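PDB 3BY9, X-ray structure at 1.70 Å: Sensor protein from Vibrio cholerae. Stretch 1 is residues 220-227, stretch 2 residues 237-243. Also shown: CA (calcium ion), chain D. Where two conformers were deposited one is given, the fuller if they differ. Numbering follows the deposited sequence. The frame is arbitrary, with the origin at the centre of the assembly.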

# COMPACT_ATOMS: atom_id res chain seq x y z
N GLN A 220 4.96 -3.24 -20.03
CA GLN A 220 5.38 -1.84 -20.04
C GLN A 220 4.50 -0.98 -20.97
O GLN A 220 4.69 0.24 -21.05
CB GLN A 220 6.86 -1.76 -20.49
CG GLN A 220 7.80 -2.78 -19.79
CD GLN A 220 9.31 -2.60 -20.12
OE1 GLN A 220 9.84 -3.16 -21.10
NE2 GLN A 220 9.99 -1.84 -19.30
N ALA A 221 3.52 -1.59 -21.63
CA ALA A 221 2.66 -0.86 -22.58
C ALA A 221 1.38 -0.34 -22.03
O ALA A 221 0.74 -1.00 -21.18
CB ALA A 221 2.32 -1.74 -23.78
N GLU A 222 0.96 0.83 -22.50
CA GLU A 222 -0.28 1.37 -22.01
C GLU A 222 -1.44 0.48 -22.47
O GLU A 222 -2.40 0.26 -21.74
CB GLU A 222 -0.50 2.78 -22.53
CG GLU A 222 -1.50 3.57 -21.72
CD GLU A 222 -1.46 5.04 -22.02
OE1 GLU A 222 -0.34 5.53 -22.33
OE2 GLU A 222 -2.53 5.70 -21.95
N GLN A 223 -1.34 -0.03 -23.70
CA GLN A 223 -2.40 -0.91 -24.24
C GLN A 223 -1.72 -2.16 -24.74
O GLN A 223 -0.84 -2.10 -25.61
CB GLN A 223 -3.17 -0.20 -25.36
CG GLN A 223 -3.89 1.05 -24.85
CD GLN A 223 -4.45 1.92 -25.97
OE1 GLN A 223 -3.87 1.97 -27.07
NE2 GLN A 223 -5.58 2.61 -25.72
N SER A 224 -2.10 -3.32 -24.19
CA SER A 224 -1.44 -4.56 -24.60
C SER A 224 -2.38 -5.74 -24.49
O SER A 224 -3.59 -5.53 -24.40
CB SER A 224 -0.23 -4.81 -23.68
OG SER A 224 0.60 -5.80 -24.25
N GLU A 225 -1.82 -6.95 -24.57
CA GLU A 225 -2.62 -8.19 -24.40
C GLU A 225 -1.79 -9.10 -23.56
O GLU A 225 -0.56 -9.13 -23.71
CB GLU A 225 -2.93 -8.90 -25.74
CG GLU A 225 -3.84 -8.09 -26.65
CD GLU A 225 -4.30 -8.88 -27.87
OE1 GLU A 225 -3.88 -10.04 -28.01
OE2 GLU A 225 -5.06 -8.31 -28.67
N TRP A 226 -2.46 -9.83 -22.67
CA TRP A 226 -1.79 -10.80 -21.80
C TRP A 226 -2.30 -12.16 -22.27
O TRP A 226 -3.50 -12.36 -22.37
CB TRP A 226 -2.20 -10.60 -20.35
CG TRP A 226 -1.60 -9.37 -19.71
CD1 TRP A 226 -0.85 -8.39 -20.32
CD2 TRP A 226 -1.75 -8.97 -18.34
NE1 TRP A 226 -0.53 -7.39 -19.40
CE2 TRP A 226 -1.07 -7.72 -18.19
CE3 TRP A 226 -2.40 -9.54 -17.23
CZ2 TRP A 226 -1.02 -7.03 -16.96
CZ3 TRP A 226 -2.36 -8.83 -15.99
CH2 TRP A 226 -1.67 -7.59 -15.88
N ARG A 227 -1.39 -13.08 -22.54
CA ARG A 227 -1.79 -14.41 -23.00
C ARG A 227 -1.02 -15.48 -22.30
O ARG A 227 -0.05 -15.21 -21.60
CB ARG A 227 -1.58 -14.54 -24.52
CG ARG A 227 -0.17 -14.86 -24.96
CD ARG A 227 -0.12 -14.93 -26.49
NE ARG A 227 -0.47 -13.62 -27.04
CZ ARG A 227 -1.71 -13.21 -27.34
NH1 ARG A 227 -2.75 -14.02 -27.16
NH2 ARG A 227 -1.91 -11.97 -27.77
N ASP A 237 -6.86 -15.26 -22.20
CA ASP A 237 -6.16 -14.06 -22.62
C ASP A 237 -7.01 -12.83 -22.44
O ASP A 237 -8.25 -12.89 -22.41
CB ASP A 237 -5.65 -14.17 -24.05
CG ASP A 237 -6.73 -14.56 -25.04
OD1 ASP A 237 -7.82 -15.02 -24.61
OD2 ASP A 237 -6.46 -14.41 -26.24
N TYR A 238 -6.33 -11.70 -22.30
CA TYR A 238 -7.00 -10.44 -22.00
C TYR A 238 -6.50 -9.26 -22.77
O TYR A 238 -5.33 -9.22 -23.11
CB TYR A 238 -6.75 -10.06 -20.53
CG TYR A 238 -7.50 -10.94 -19.56
CD1 TYR A 238 -8.71 -10.54 -19.05
CD2 TYR A 238 -7.01 -12.20 -19.24
CE1 TYR A 238 -9.46 -11.36 -18.21
CE2 TYR A 238 -7.77 -13.06 -18.41
CZ TYR A 238 -8.99 -12.62 -17.91
OH TYR A 238 -9.74 -13.44 -17.11
N ILE A 239 -7.38 -8.29 -22.97
CA ILE A 239 -6.95 -7.00 -23.54
C ILE A 239 -6.70 -6.15 -22.24
O ILE A 239 -7.57 -6.05 -21.39
CB ILE A 239 -8.05 -6.36 -24.39
CG1 ILE A 239 -8.24 -7.24 -25.65
CG2 ILE A 239 -7.65 -4.87 -24.81
CD1 ILE A 239 -9.53 -6.95 -26.40
N VAL A 240 -5.53 -5.52 -22.13
CA VAL A 240 -5.17 -4.85 -20.86
C VAL A 240 -4.71 -3.42 -21.06
O VAL A 240 -3.85 -3.19 -21.92
CB VAL A 240 -4.00 -5.60 -20.19
CG1 VAL A 240 -3.72 -5.03 -18.83
CG2 VAL A 240 -4.35 -7.10 -20.00
N SER A 241 -5.33 -2.48 -20.35
CA SER A 241 -4.88 -1.08 -20.44
C SER A 241 -4.29 -0.72 -19.10
O SER A 241 -4.81 -1.09 -18.05
CB SER A 241 -6.04 -0.16 -20.79
OG SER A 241 -6.47 -0.51 -22.11
N SER A 242 -3.20 0.06 -19.12
CA SER A 242 -2.51 0.33 -17.85
C SER A 242 -2.22 1.79 -17.69
O SER A 242 -2.00 2.52 -18.67
CB SER A 242 -1.17 -0.43 -17.80
OG SER A 242 -1.42 -1.84 -17.92
N ARG A 243 -2.25 2.21 -16.43
CA ARG A 243 -2.02 3.62 -16.04
C ARG A 243 -1.06 3.67 -14.84
O ARG A 243 -1.39 3.30 -13.71
CB ARG A 243 -3.37 4.28 -15.65
CG ARG A 243 -3.34 5.80 -15.34
CD ARG A 243 -3.21 6.61 -16.61
NE ARG A 243 -4.34 6.44 -17.53
CZ ARG A 243 -5.57 6.95 -17.38
NH1 ARG A 243 -5.92 7.67 -16.31
NH2 ARG A 243 -6.45 6.80 -18.37
CA CA D . -10.07 -15.68 -25.33
O HOH W 1 -1.22 -2.61 -20.63
O HOH W 2 -3.71 4.71 -19.54
O HOH W 3 -7.00 1.93 -23.24
O HOH W 4 -8.83 -15.33 -27.40
O HOH W 5 -10.14 -15.07 -22.74
O HOH W 6 -12.10 -16.59 -24.09
O HOH W 7 -9.20 -17.91 -25.24

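The first rule of this contact is that the backbone pays its own way. Two strands of one chain run antiparallel, and the pairs Ser224–Val240 and Trp226–Tyr238 are the hydrogen-bonded ones, each closed by two bonds. Ser224 N donates to Val240 O at 2.9 Å and Val240 N to Ser224 O at 3.0 Å, the latter almost straight at 177°; Trp226 N reaches Tyr238 O at 3.0 Å, and Tyr238 N returns to Trp226 O at 2.9 Å. The ladder runs on past these pairs: Ser242 N gives the shortest bond, 2.7 Å to Glu222 O.

In the alternate, non-hydrogen-bonded pairs, alpha carbons come closer together and supply weaker polar contacts to carbonyls that already accept an N-H. Glu225 CA lies 3.2 Å from Tyr238 O and Ser241 CA 3.1 Å from Glu222 O, so these oxygens are used twice.

Water adds to the polar accounts around the start of the first strand. Water 1 lies within hydrogen-bonding distance of Ala221 O (2.6 Å), Val240 O (3.0 Å) and Ser242 OG (2.8 Å), joining the loop before the first strand to the second strand. Val240 O thereby has a solvent partner besides the amide of Ser224. Water 2 accepts from Arg243 NE at 2.7 Å and also bonds Ser242 O and Glu222 OE2, each at 2.9 Å, so the side chain of Glu222, whose CA-to-CB bond points away, is still linked by water to Ser242 O and Arg243 NE. On the face carrying Gln223 and Ser241, water 3 spans the pair, accepting from Gln223 NE2 at 2.9 Å and lying 2.7 Å from Ser241 OG.

Charge is concentrated at the other end. Arg227 NH2 donates to Glu225 OE1 at 2.8 Å, a salt bridge within its own stretch, whereas Arg227 NH1 stands 3.8 Å from Asp237 OD2, a long salt bridge at the guanidinium edge. Asp237 has firmer partners: its OD1 binds the calcium ion (CA) at 2.5 Å, and OD2 accepts from water 4 at 2.8 Å. Water 4 is itself a calcium ligand, as is water 5, which donates to Asp237 O at 2.9 Å. One carboxylate thus serves metal, solvent and arginine together.

The face carrying Trp226 and Val240 adds apolar packing. Val240 CG2 sits 3.5 Å from the centroid of the Trp226 five-membered ring, only 8° off its normal, a CH-pi contact that links residues on successive hydrogen-bonded pairs diagonally across the strands.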